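Local coordinates for putative pyridoxamine 5-phosphate-dependent dehydrase, Wbdk (Escherichia coli O55:H7, PDB 2GMU), which catalyses removal of the C3'-hydroxyl group from GDP-4-keto-6-deoxy-D-mannose by combined transamination and deoxygenation, a step in making the O-antigen sugar L-colitose, at residues T134-G139 with E160-S165; S189-T194 with E300-G305; C213-G218 with Y249-L254. One frame throughout, in Å; residues are numbered along the deposited sequence.

Contact 1: residues T134-G139 with E160-S165; sequences TVNLLG and EDNCES. With PDG (N-({3-hydroxy-2-methyl-5-[(phosphonooxy)methyl]pyridin-4-yl}methyl)-D-glutamic acid), chain D.
Thr134 and Val135 pair in parallel register with Glu160 and Asp161 (CA to CA 4.8 Å for Thr134 with Glu160), laced by hydrogen bonds from Asp161 N to Thr134 O and from Asn136 N to Asp161 O. The amide of Asn136, just after Val135, reaches across: ND2 donates in its own plane to the anti lone pair of Glu160 OE1 at 3.1 Å and, tilted from that plane, to Asn162 OD1 at 3.0 Å, while OD1 accepts from Asn142. The Asn136 amide stands 82° from the Glu160 carboxylate, whose oxygens also accept from Gly176 and Gly179. The two strands lie side by side, joined through helix 144-151 in a beta-alpha-beta unit, and the cofactor adduct PDG lies beyond their C-terminal ends, as in fold type I pyridoxal phosphate enzymes. With CG anti to the backbone N (chi1 177°), Asp161 brings OD2 to 2.8 Å from PDG N1; Thr93 and Asn62 hold the same oxygen, while OD1 closes an Asx turn on Cys163 N. Glu164 OE1 takes Leu138 N at 2.8 Å by its anti lone pair, and its OE2 lies 2.5 Å from PDG O3. Ser165 OG donates to Asn136 O from above the carbonyl plane. A water donates to Asn136 O and Asp161 O and accepts from Glu164 N.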
loop_
_atom_site.group_PDB
_atom_site.type_symbol
_atom_site.label_atom_id
_atom_site.label_comp_id
_atom_site.label_asym_id
_atom_site.label_seq_id
_atom_site.Cartn_x
_atom_site.Cartn_y
_atom_site.Cartn_z
ATOM N N THR A 134 2.217 -20.283 7.569
ATOM C CA THR A 134 2.538 -20.291 8.980
ATOM C C THR A 134 2.802 -18.889 9.469
ATOM O O THR A 134 3.112 -17.989 8.693
ATOM C CB THR A 134 3.743 -21.180 9.349
ATOM O OG1 THR A 134 4.923 -20.707 8.730
ATOM C CG2 THR A 134 3.473 -22.616 8.948
ATOM N N VAL A 135 2.672 -18.753 10.779
ATOM C CA VAL A 135 2.889 -17.523 11.484
ATOM C C VAL A 135 3.744 -17.808 12.692
ATOM O O VAL A 135 3.461 -18.732 13.456
ATOM C CB VAL A 135 1.575 -16.896 11.938
ATOM C CG1 VAL A 135 1.870 -15.583 12.658
ATOM C CG2 VAL A 135 0.666 -16.638 10.743
ATOM N N ASN A 136 4.803 -17.024 12.863
ATOM C CA ASN A 136 5.662 -17.201 14.018
ATOM C C ASN A 136 5.212 -16.196 15.068
ATOM O O ASN A 136 5.541 -15.005 15.005
ATOM C CB ASN A 136 7.134 -17.029 13.652
ATOM C CG ASN A 136 7.526 -18.063 12.637
ATOM O OD1 ASN A 136 7.309 -19.259 12.854
ATOM N ND2 ASN A 136 8.094 -17.615 11.530
ATOM N N LEU A 137 4.412 -16.695 16.013
ATOM C CA LEU A 137 3.819 -15.863 17.035
ATOM C C LEU A 137 4.680 -15.344 18.169
ATOM O O LEU A 137 5.325 -16.116 18.870
ATOM C CB LEU A 137 2.534 -16.484 17.578
ATOM C CG LEU A 137 1.407 -15.481 17.782
ATOM C CD1 LEU A 137 0.766 -15.167 16.445
ATOM C CD2 LEU A 137 0.357 -16.059 18.725
ATOM N N LEU A 138 4.600 -14.017 18.352
ATOM C CA LEU A 138 5.262 -13.322 19.427
ATOM C C LEU A 138 6.746 -13.570 19.552
ATOM O O LEU A 138 7.265 -13.460 20.651
ATOM C CB LEU A 138 4.608 -13.760 20.750
ATOM C CG LEU A 138 3.122 -13.416 20.796
ATOM C CD1 LEU A 138 2.542 -13.824 22.148
ATOM C CD2 LEU A 138 2.940 -11.920 20.577
ATOM N N GLY A 139 7.409 -13.904 18.456
ATOM C CA GLY A 139 8.834 -14.141 18.503
ATOM C C GLY A 139 9.190 -15.615 18.483
ATOM O O GLY A 139 10.345 -15.976 18.258
ATOM N N GLU A 160 5.591 -18.124 5.278
ATOM C CA GLU A 160 5.741 -17.619 6.630
ATOM C C GLU A 160 5.405 -16.142 6.783
ATOM O O GLU A 160 5.847 -15.293 6.004
ATOM C CB GLU A 160 7.187 -17.737 7.160
ATOM C CG GLU A 160 7.811 -19.134 7.211
ATOM C CD GLU A 160 9.180 -19.055 7.818
ATOM O OE1 GLU A 160 9.369 -18.798 8.993
ATOM O OE2 GLU A 160 10.136 -19.250 6.949
ATOM N N ASP A 161 4.653 -15.847 7.834
ATOM C CA ASP A 161 4.375 -14.480 8.211
ATOM C C ASP A 161 5.284 -14.309 9.417
ATOM O O ASP A 161 4.986 -14.809 10.516
ATOM C CB ASP A 161 2.916 -14.191 8.606
ATOM C CG ASP A 161 2.725 -12.768 9.059
ATOM O OD1 ASP A 161 3.638 -12.074 9.504
ATOM O OD2 ASP A 161 1.474 -12.366 8.946
ATOM N N ASN A 162 6.424 -13.669 9.186
ATOM C CA ASN A 162 7.394 -13.479 10.247
ATOM C C ASN A 162 7.404 -12.071 10.817
ATOM O O ASN A 162 8.417 -11.629 11.348
ATOM C CB ASN A 162 8.808 -13.879 9.788
ATOM C CG ASN A 162 9.744 -14.181 10.937
ATOM O OD1 ASN A 162 9.408 -14.950 11.839
ATOM N ND2 ASN A 162 10.911 -13.560 10.907
ATOM N N CYS A 163 6.266 -11.391 10.733
ATOM C CA CYS A 163 6.113 -10.035 11.230
ATOM C C CYS A 163 6.339 -9.824 12.720
ATOM O O CYS A 163 6.595 -8.705 13.142
ATOM C CB CYS A 163 4.810 -9.367 10.749
ATOM S SG CYS A 163 4.892 -9.092 8.958
ATOM N N GLU A 164 6.243 -10.867 13.533
ATOM C CA GLU A 164 6.452 -10.709 14.979
ATOM C C GLU A 164 7.695 -11.416 15.457
ATOM O O GLU A 164 8.035 -11.361 16.636
ATOM C CB GLU A 164 5.290 -11.300 15.804
ATOM C CG GLU A 164 3.922 -10.747 15.357
ATOM C CD GLU A 164 2.764 -11.370 16.091
ATOM O OE1 GLU A 164 2.876 -12.285 16.889
ATOM O OE2 GLU A 164 1.621 -10.811 15.782
ATOM N N SER A 165 8.365 -12.104 14.543
ATOM C CA SER A 165 9.489 -12.874 14.983
ATOM C C SER A 165 10.820 -12.621 14.314
ATOM O O SER A 165 11.668 -13.508 14.187
ATOM C CB SER A 165 9.088 -14.333 15.013
ATOM O OG SER A 165 7.871 -14.435 15.723
HETATM N N1 PDG D . 1.192 -9.908 10.314
HETATM C C2 PDG D . 1.299 -10.155 11.609
HETATM C C2A PDG D . 1.251 -11.570 12.125
HETATM C C3 PDG D . 1.453 -9.110 12.499
HETATM O O3 PDG D . 1.574 -9.310 13.830
HETATM C C4 PDG D . 1.496 -7.822 12.003
HETATM C C4A PDG D . 1.694 -6.665 13.010
HETATM C C5 PDG D . 1.341 -7.556 10.629
HETATM C C6 PDG D . 1.242 -8.669 9.815
HETATM C C5A PDG D . 1.521 -6.251 10.203
HETATM O OP4 PDG D . 2.613 -5.524 9.866
HETATM P P PDG D . 2.272 -3.974 9.670
HETATM O OP1 PDG D . 1.694 -3.438 10.924
HETATM O OP2 PDG D . 3.688 -3.264 9.340
HETATM O OP3 PDG D . 1.245 -3.717 8.439
HETATM N NA PDG D . 0.427 -6.084 13.347
HETATM C CAA PDG D . 0.396 -4.821 13.911
HETATM C CBA PDG D . -0.919 -4.124 14.307
HETATM C CGA PDG D . -0.568 -2.773 14.970
HETATM C CDA PDG D . -0.526 -1.633 13.923
HETATM O OE1 PDG D . -0.136 -1.847 12.714
HETATM O OE2 PDG D . -0.878 -0.451 14.270
HETATM C CA PDG D . 1.712 -4.083 14.148
HETATM O OA PDG D . 2.287 -4.162 15.298
HETATM O OXT PDG D . 2.214 -3.389 13.193
HETATM O O HOH W 1 4.964 -13.316 12.953
#

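Contact 2: residues S189-T194 with E300-G305; sequences SHHIAT and ESSWFG. With PDG (N-({3-hydroxy-2-methyl-5-[(phosphonooxy)methyl]pyridin-4-yl}methyl)-D-glutamic acid), chain D.
Phe304 turns a ring edge onto the face of His190, the probable proton donor/acceptor of the active site, while the neighbouring His191 meets the same phenylalanine. The planes of Phe304 and His190 are 70° apart and their centroids 5.4 Å, an edge-to-face pair in which Phe304 CE1 sits over the imidazole, offset to its rim, 4.0 Å from His190 ND1. His191 approaches differently: its CE1 comes to the edge of the Phe304 ring, 3.8 Å from CD1, at an oblique tilt. CG of Phe304 lies anti to its backbone N (chi1 -176°), a torsion that carries the ring to where its CE1 meets His190 and its CD1 meets His191, completing the aromatic cluster. Beyond it, His191 NE2 donates to Ser302 O at 3.0 Å; the acceptor lies in the imidazole plane, but the donor stands well above the plane of that carbonyl. The Ser302 hydroxyl has Met166 O as a partner. His190 NE2 donates to PDG OA, on the alpha-carboxylate, at 2.8 Å, and ND1 bonds weakly to Cys163 O. These partners would limit rotation of the imidazole, whose CE1 lies 4.0 Å from PDG C4A, a nearness consistent with the proton-transfer role assigned to His190.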
loop_
_atom_site.group_PDB
_atom_site.type_symbol
_atom_site.label_atom_id
_atom_site.label_comp_id
_atom_site.label_asym_id
_atom_site.label_seq_id
_atom_site.Cartn_x
_atom_site.Cartn_y
_atom_site.Cartn_z
ATOM N N SER A 189 7.712 -0.088 17.219
ATOM C CA SER A 189 7.727 -1.075 18.271
ATOM C C SER A 189 7.831 -2.530 17.863
ATOM O O SER A 189 7.286 -3.410 18.515
ATOM C CB SER A 189 6.660 -0.855 19.323
ATOM O OG SER A 189 7.323 -0.564 20.533
ATOM N N HIS A 190 8.542 -2.782 16.788
ATOM C CA HIS A 190 8.786 -4.141 16.381
ATOM C C HIS A 190 10.214 -4.414 16.826
ATOM O O HIS A 190 10.730 -3.676 17.665
ATOM C CB HIS A 190 8.587 -4.299 14.867
ATOM C CG HIS A 190 7.146 -4.569 14.651
ATOM N ND1 HIS A 190 6.700 -5.763 14.099
ATOM C CD2 HIS A 190 6.065 -3.813 14.984
ATOM C CE1 HIS A 190 5.373 -5.700 14.076
ATOM N NE2 HIS A 190 4.964 -4.542 14.600
ATOM N N HIS A 191 10.877 -5.423 16.278
ATOM C CA HIS A 191 12.264 -5.652 16.666
ATOM C C HIS A 191 13.116 -4.457 16.218
ATOM O O HIS A 191 14.021 -4.016 16.922
ATOM C CB HIS A 191 12.780 -7.011 16.171
ATOM C CG HIS A 191 12.136 -8.130 16.931
ATOM N ND1 HIS A 191 10.897 -8.652 16.571
ATOM C CD2 HIS A 191 12.568 -8.791 18.038
ATOM C CE1 HIS A 191 10.610 -9.606 17.445
ATOM N NE2 HIS A 191 11.592 -9.712 18.336
ATOM N N ILE A 192 12.781 -3.929 15.033
ATOM C CA ILE A 192 13.355 -2.734 14.409
ATOM C C ILE A 192 12.170 -1.883 13.939
ATOM O O ILE A 192 11.035 -2.379 13.807
ATOM C CB ILE A 192 14.378 -2.960 13.286
ATOM C CG1 ILE A 192 13.690 -3.464 12.015
ATOM C CG2 ILE A 192 15.436 -3.956 13.742
ATOM C CD1 ILE A 192 14.612 -3.577 10.800
ATOM N N ALA A 193 12.394 -0.594 13.707
ATOM C CA ALA A 193 11.290 0.259 13.287
ATOM C C ALA A 193 11.743 1.347 12.337
ATOM O O ALA A 193 12.702 2.056 12.638
ATOM C CB ALA A 193 10.578 0.852 14.501
ATOM N N THR A 194 11.041 1.479 11.210
ATOM C CA THR A 194 11.379 2.474 10.194
ATOM C C THR A 194 10.208 3.403 9.916
ATOM O O THR A 194 10.049 3.927 8.804
ATOM C CB THR A 194 11.802 1.744 8.908
ATOM O OG1 THR A 194 10.721 0.942 8.466
ATOM C CG2 THR A 194 12.995 0.844 9.214
ATOM N N GLU A 300 14.947 -20.804 19.236
ATOM C CA GLU A 300 15.360 -19.611 19.961
ATOM C C GLU A 300 14.407 -18.485 19.629
ATOM O O GLU A 300 14.530 -17.863 18.570
ATOM C CB GLU A 300 16.783 -19.164 19.588
ATOM C CG GLU A 300 17.887 -20.118 20.074
ATOM C CD GLU A 300 19.252 -19.508 19.919
ATOM O OE1 GLU A 300 19.459 -18.504 19.257
ATOM O OE2 GLU A 300 20.181 -20.174 20.564
ATOM N N SER A 301 13.459 -18.245 20.520
ATOM C CA SER A 301 12.486 -17.195 20.305
ATOM C C SER A 301 13.126 -15.818 20.350
ATOM O O SER A 301 14.134 -15.602 21.028
ATOM C CB SER A 301 11.372 -17.286 21.337
ATOM O OG SER A 301 10.545 -16.151 21.248
ATOM N N SER A 302 12.526 -14.881 19.625
ATOM C CA SER A 302 12.997 -13.505 19.653
ATOM C C SER A 302 12.158 -12.651 20.639
ATOM O O SER A 302 12.250 -11.421 20.741
ATOM C CB SER A 302 13.225 -12.886 18.277
ATOM O OG SER A 302 12.009 -12.763 17.560
ATOM N N TRP A 303 11.319 -13.343 21.405
ATOM C CA TRP A 303 10.504 -12.735 22.439
ATOM C C TRP A 303 9.950 -11.352 22.150
ATOM O O TRP A 303 10.301 -10.347 22.781
ATOM C CB TRP A 303 11.251 -12.777 23.791
ATOM C CG TRP A 303 11.627 -14.183 24.156
ATOM C CD1 TRP A 303 12.821 -14.805 23.931
ATOM C CD2 TRP A 303 10.771 -15.152 24.780
ATOM N NE1 TRP A 303 12.777 -16.096 24.388
ATOM C CE2 TRP A 303 11.526 -16.340 24.917
ATOM C CE3 TRP A 303 9.442 -15.123 25.232
ATOM C CZ2 TRP A 303 10.963 -17.492 25.489
ATOM C CZ3 TRP A 303 8.895 -16.265 25.794
ATOM C CH2 TRP A 303 9.647 -17.439 25.925
ATOM N N PHE A 304 9.034 -11.313 21.208
ATOM C CA PHE A 304 8.367 -10.082 20.854
ATOM C C PHE A 304 7.729 -9.462 22.105
ATOM O O PHE A 304 7.779 -8.261 22.375
ATOM C CB PHE A 304 7.293 -10.402 19.805
ATOM C CG PHE A 304 6.610 -9.154 19.323
ATOM C CD1 PHE A 304 7.138 -8.416 18.267
ATOM C CD2 PHE A 304 5.445 -8.697 19.937
ATOM C CE1 PHE A 304 6.518 -7.250 17.817
ATOM C CE2 PHE A 304 4.813 -7.533 19.506
ATOM C CZ PHE A 304 5.352 -6.811 18.442
ATOM N N GLY A 305 7.097 -10.304 22.902
ATOM C CA GLY A 305 6.460 -9.827 24.111
ATOM C C GLY A 305 6.178 -11.015 25.013
ATOM O O GLY A 305 6.523 -12.140 24.661
HETATM N N1 PDG D . 1.192 -9.908 10.314
HETATM C C2 PDG D . 1.299 -10.155 11.609
HETATM C C2A PDG D . 1.251 -11.570 12.125
HETATM C C3 PDG D . 1.453 -9.110 12.499
HETATM O O3 PDG D . 1.574 -9.310 13.830
HETATM C C4 PDG D . 1.496 -7.822 12.003
HETATM C C4A PDG D . 1.694 -6.665 13.010
HETATM C C5 PDG D . 1.341 -7.556 10.629
HETATM C C6 PDG D . 1.242 -8.669 9.815
HETATM C C5A PDG D . 1.521 -6.251 10.203
HETATM O OP4 PDG D . 2.613 -5.524 9.866
HETATM P P PDG D . 2.272 -3.974 9.670
HETATM O OP1 PDG D . 1.694 -3.438 10.924
HETATM O OP2 PDG D . 3.688 -3.264 9.340
HETATM O OP3 PDG D . 1.245 -3.717 8.439
HETATM N NA PDG D . 0.427 -6.084 13.347
HETATM C CAA PDG D . 0.396 -4.821 13.911
HETATM C CBA PDG D . -0.919 -4.124 14.307
HETATM C CGA PDG D . -0.568 -2.773 14.970
HETATM C CDA PDG D . -0.526 -1.633 13.923
HETATM O OE1 PDG D . -0.136 -1.847 12.714
HETATM O OE2 PDG D . -0.878 -0.451 14.270
HETATM C CA PDG D . 1.712 -4.083 14.148
HETATM O OA PDG D . 2.287 -4.162 15.298
HETATM O OXT PDG D . 2.214 -3.389 13.193
#

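Contact 3: residues C213-G218 with Y249-L254; sequences CIRAHG and YNVRPL. With PDG (N-({3-hydroxy-2-methyl-5-[(phosphonooxy)methyl]pyridin-4-yl}methyl)-D-glutamic acid), chain E.
Tyr249 N donates to Ile214 O at 2.7 Å, Val251 N to Arg215 O at 2.8 Å, and His217 N returns a bond to Tyr249 O at 2.7 Å. The last two flank Ala216 and Asn250 as a single bridge; the bond from Tyr249 N to Ile214 O is additional. Through them the loop 249-254 captures carbonyl groups at the end of helix 205-215. The CG of Arg252 rests 4.1 Å from Ala216 CB and also meets the CG of Arg215, the two arginine side chains crossing at about a right angle; the far end of Arg215 goes to Glu40. The third group is polar and faces the cofactor adduct, in a site shared by both subunits, as expected of a fold type I dimer: Glu164, His190 and Ser185 of the second subunit hold the same PDG molecule. Asn250 OD1 accepts Arg252 N, an Asx turn that would restrain the amide while ND2 donates almost straight (169°) to phosphate OP3 at 3.0 Å; ND2 also bonds Glu196 of the second subunit. Arg252, bent at chi3 (-51°), presents NH1 to PDG OE2 at 2.8 Å and NH2 to OE1, thus gripping the side-chain carboxylate of the adduct's glutamate part with two nitrogens. Its NE forms a salt bridge to Glu196 of the second subunit. His217 NE2 lies over one face of that guanidinium, 3.8 Å from NH1, with the planes 83° apart, and makes a weak hydrogen bond to OE1 of the carboxylate. Its CE1 packs on Asn250 CB, and Trp90 of the second subunit meets the imidazole edge-to-face.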
loop_
_atom_site.group_PDB
_atom_site.type_symbol
_atom_site.label_atom_id
_atom_site.label_comp_id
_atom_site.label_asym_id
_atom_site.label_seq_id
_atom_site.Cartn_x
_atom_site.Cartn_y
_atom_site.Cartn_z
ATOM N N CYS A 213 8.384 -6.199 -9.755
ATOM C CA CYS A 213 7.423 -5.670 -10.701
ATOM C C CYS A 213 6.100 -5.172 -10.093
ATOM O O CYS A 213 5.654 -4.060 -10.389
ATOM C CB CYS A 213 7.250 -6.682 -11.864
ATOM S SG CYS A 213 6.041 -6.253 -13.146
ATOM N N ILE A 214 5.478 -5.996 -9.238
ATOM C CA ILE A 214 4.191 -5.673 -8.621
ATOM C C ILE A 214 4.210 -4.648 -7.506
ATOM O O ILE A 214 3.164 -4.113 -7.141
ATOM C CB ILE A 214 3.377 -6.901 -8.235
ATOM C CG1 ILE A 214 4.176 -7.834 -7.325
ATOM C CG2 ILE A 214 2.939 -7.637 -9.493
ATOM C CD1 ILE A 214 3.327 -8.894 -6.629
ATOM N N ARG A 215 5.402 -4.409 -6.962
ATOM C CA ARG A 215 5.588 -3.445 -5.890
ATOM C C ARG A 215 5.414 -2.049 -6.445
ATOM O O ARG A 215 4.981 -1.096 -5.778
ATOM C CB ARG A 215 7.015 -3.527 -5.345
ATOM C CG ARG A 215 7.415 -2.334 -4.467
ATOM C CD ARG A 215 8.742 -2.520 -3.726
ATOM N NE ARG A 215 9.884 -2.522 -4.648
ATOM C CZ ARG A 215 11.181 -2.546 -4.307
ATOM N NH1 ARG A 215 11.620 -2.585 -3.045
ATOM N NH2 ARG A 215 12.084 -2.550 -5.282
ATOM N N ALA A 216 5.805 -1.944 -7.710
ATOM C CA ALA A 216 5.765 -0.661 -8.355
ATOM C C ALA A 216 5.193 -0.653 -9.743
ATOM O O ALA A 216 5.935 -0.789 -10.712
ATOM C CB ALA A 216 7.167 -0.086 -8.425
ATOM N N HIS A 217 3.880 -0.451 -9.784
ATOM C CA HIS A 217 3.123 -0.292 -10.998
ATOM C C HIS A 217 3.097 -1.452 -11.982
ATOM O O HIS A 217 2.536 -1.309 -13.068
ATOM C CB HIS A 217 3.510 1.044 -11.680
ATOM C CG HIS A 217 3.522 2.229 -10.743
ATOM N ND1 HIS A 217 2.352 2.776 -10.225
ATOM C CD2 HIS A 217 4.565 2.962 -10.249
ATOM C CE1 HIS A 217 2.700 3.799 -9.451
ATOM N NE2 HIS A 217 4.026 3.939 -9.445
ATOM N N GLY A 218 3.660 -2.607 -11.641
ATOM C CA GLY A 218 3.622 -3.700 -12.605
ATOM C C GLY A 218 4.436 -3.342 -13.855
ATOM O O GLY A 218 4.165 -3.785 -14.972
ATOM N N TYR A 249 0.729 -3.102 -7.751
ATOM C CA TYR A 249 0.336 -1.986 -6.912
ATOM C C TYR A 249 1.463 -0.974 -6.860
ATOM O O TYR A 249 2.459 -1.058 -7.570
ATOM C CB TYR A 249 0.237 -2.544 -5.465
ATOM C CG TYR A 249 -0.768 -3.668 -5.332
ATOM C CD1 TYR A 249 -0.403 -5.004 -5.511
ATOM C CD2 TYR A 249 -2.109 -3.371 -5.075
ATOM C CE1 TYR A 249 -1.352 -6.021 -5.399
ATOM C CE2 TYR A 249 -3.072 -4.376 -4.978
ATOM C CZ TYR A 249 -2.690 -5.709 -5.137
ATOM O OH TYR A 249 -3.641 -6.704 -5.034
ATOM N N ASN A 250 1.294 -0.023 -5.968
ATOM C CA ASN A 250 2.323 0.942 -5.656
ATOM C C ASN A 250 2.436 0.831 -4.158
ATOM O O ASN A 250 1.624 1.412 -3.436
ATOM C CB ASN A 250 2.139 2.416 -6.077
ATOM C CG ASN A 250 3.213 3.320 -5.465
ATOM O OD1 ASN A 250 4.206 2.842 -4.891
ATOM N ND2 ASN A 250 3.027 4.636 -5.555
ATOM N N VAL A 251 3.396 0.031 -3.708
ATOM C CA VAL A 251 3.589 -0.148 -2.285
ATOM C C VAL A 251 5.035 0.083 -1.929
ATOM O O VAL A 251 5.603 -0.554 -1.042
ATOM C CB VAL A 251 3.066 -1.469 -1.734
ATOM C CG1 VAL A 251 1.552 -1.547 -1.922
ATOM C CG2 VAL A 251 3.738 -2.653 -2.419
ATOM N N ARG A 252 5.621 1.019 -2.658
ATOM C CA ARG A 252 7.005 1.341 -2.430
ATOM C C ARG A 252 7.199 1.939 -1.056
ATOM O O ARG A 252 6.337 2.647 -0.547
ATOM C CB ARG A 252 7.473 2.376 -3.435
ATOM C CG ARG A 252 7.699 1.817 -4.828
ATOM C CD ARG A 252 8.125 2.919 -5.791
ATOM N NE ARG A 252 7.229 4.069 -5.736
ATOM C CZ ARG A 252 6.947 4.856 -6.771
ATOM N NH1 ARG A 252 7.477 4.666 -7.976
ATOM N NH2 ARG A 252 6.104 5.864 -6.590
ATOM N N PRO A 253 8.350 1.678 -0.468
ATOM C CA PRO A 253 8.633 2.275 0.809
ATOM C C PRO A 253 9.311 3.613 0.512
ATOM O O PRO A 253 9.759 3.884 -0.608
ATOM C CB PRO A 253 9.680 1.370 1.459
ATOM C CG PRO A 253 10.416 0.728 0.292
ATOM C CD PRO A 253 9.517 0.879 -0.929
ATOM N N LEU A 254 9.400 4.456 1.521
ATOM C CA LEU A 254 10.060 5.732 1.344
ATOM C C LEU A 254 11.558 5.559 1.481
ATOM O O LEU A 254 12.041 4.721 2.265
ATOM C CB LEU A 254 9.549 6.772 2.355
ATOM C CG LEU A 254 8.118 7.214 2.048
ATOM C CD1 LEU A 254 7.670 8.247 3.071
ATOM C CD2 LEU A 254 8.051 7.822 0.650
HETATM N N1 PDG E . -3.462 7.466 -11.734
HETATM C C2 PDG E . -3.028 8.265 -12.706
HETATM C C2A PDG E . -3.908 8.615 -13.873
HETATM C C3 PDG E . -1.750 8.792 -12.649
HETATM O O3 PDG E . -1.260 9.601 -13.611
HETATM C C4 PDG E . -0.956 8.492 -11.571
HETATM C C4A PDG E . 0.444 9.118 -11.518
HETATM C C5 PDG E . -1.396 7.631 -10.557
HETATM C C6 PDG E . -2.696 7.159 -10.667
HETATM C C5A PDG E . -0.544 7.478 -9.446
HETATM O OP4 PDG E . -0.398 8.017 -8.210
HETATM P P PDG E . 0.928 7.476 -7.469
HETATM O OP1 PDG E . 2.142 7.766 -8.247
HETATM O OP2 PDG E . 1.021 8.228 -6.049
HETATM O OP3 PDG E . 0.815 5.881 -7.226
HETATM N NA PDG E . 1.399 8.155 -11.934
HETATM C CAA PDG E . 2.658 8.268 -11.521
HETATM C CBA PDG E . 3.706 7.224 -11.950
HETATM C CGA PDG E . 5.101 7.644 -11.464
HETATM C CDA PDG E . 5.432 6.965 -10.122
HETATM O OE1 PDG E . 4.527 6.813 -9.226
HETATM O OE2 PDG E . 6.631 6.554 -9.909
HETATM C CA PDG E . 3.045 9.452 -10.610
HETATM O OA PDG E . 2.406 9.660 -9.516
HETATM O OXT PDG E . 3.990 10.242 -10.956
#

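From the N terminus, contact 1 closes first, joining strands 129-135 and 157-161 through helix 144-151. Contact 2 opens later, in the loop after strand 181-185, and closes in the loop before strand 305-310, tying the large sheet's loops to the region that follows helix 255-286. Contact 3 is nested inside that long loop, linking the end of helix 205-215 to the residues before helix 255-286. Contacts 1 and 2 touch: Leu138 O lies 2.8 Å from Phe304 N, a probable hydrogen bond, and both reach one PDG. Contact 3, its centre about 24 Å from that of contact 1, serves the other PDG, across the dimer interface.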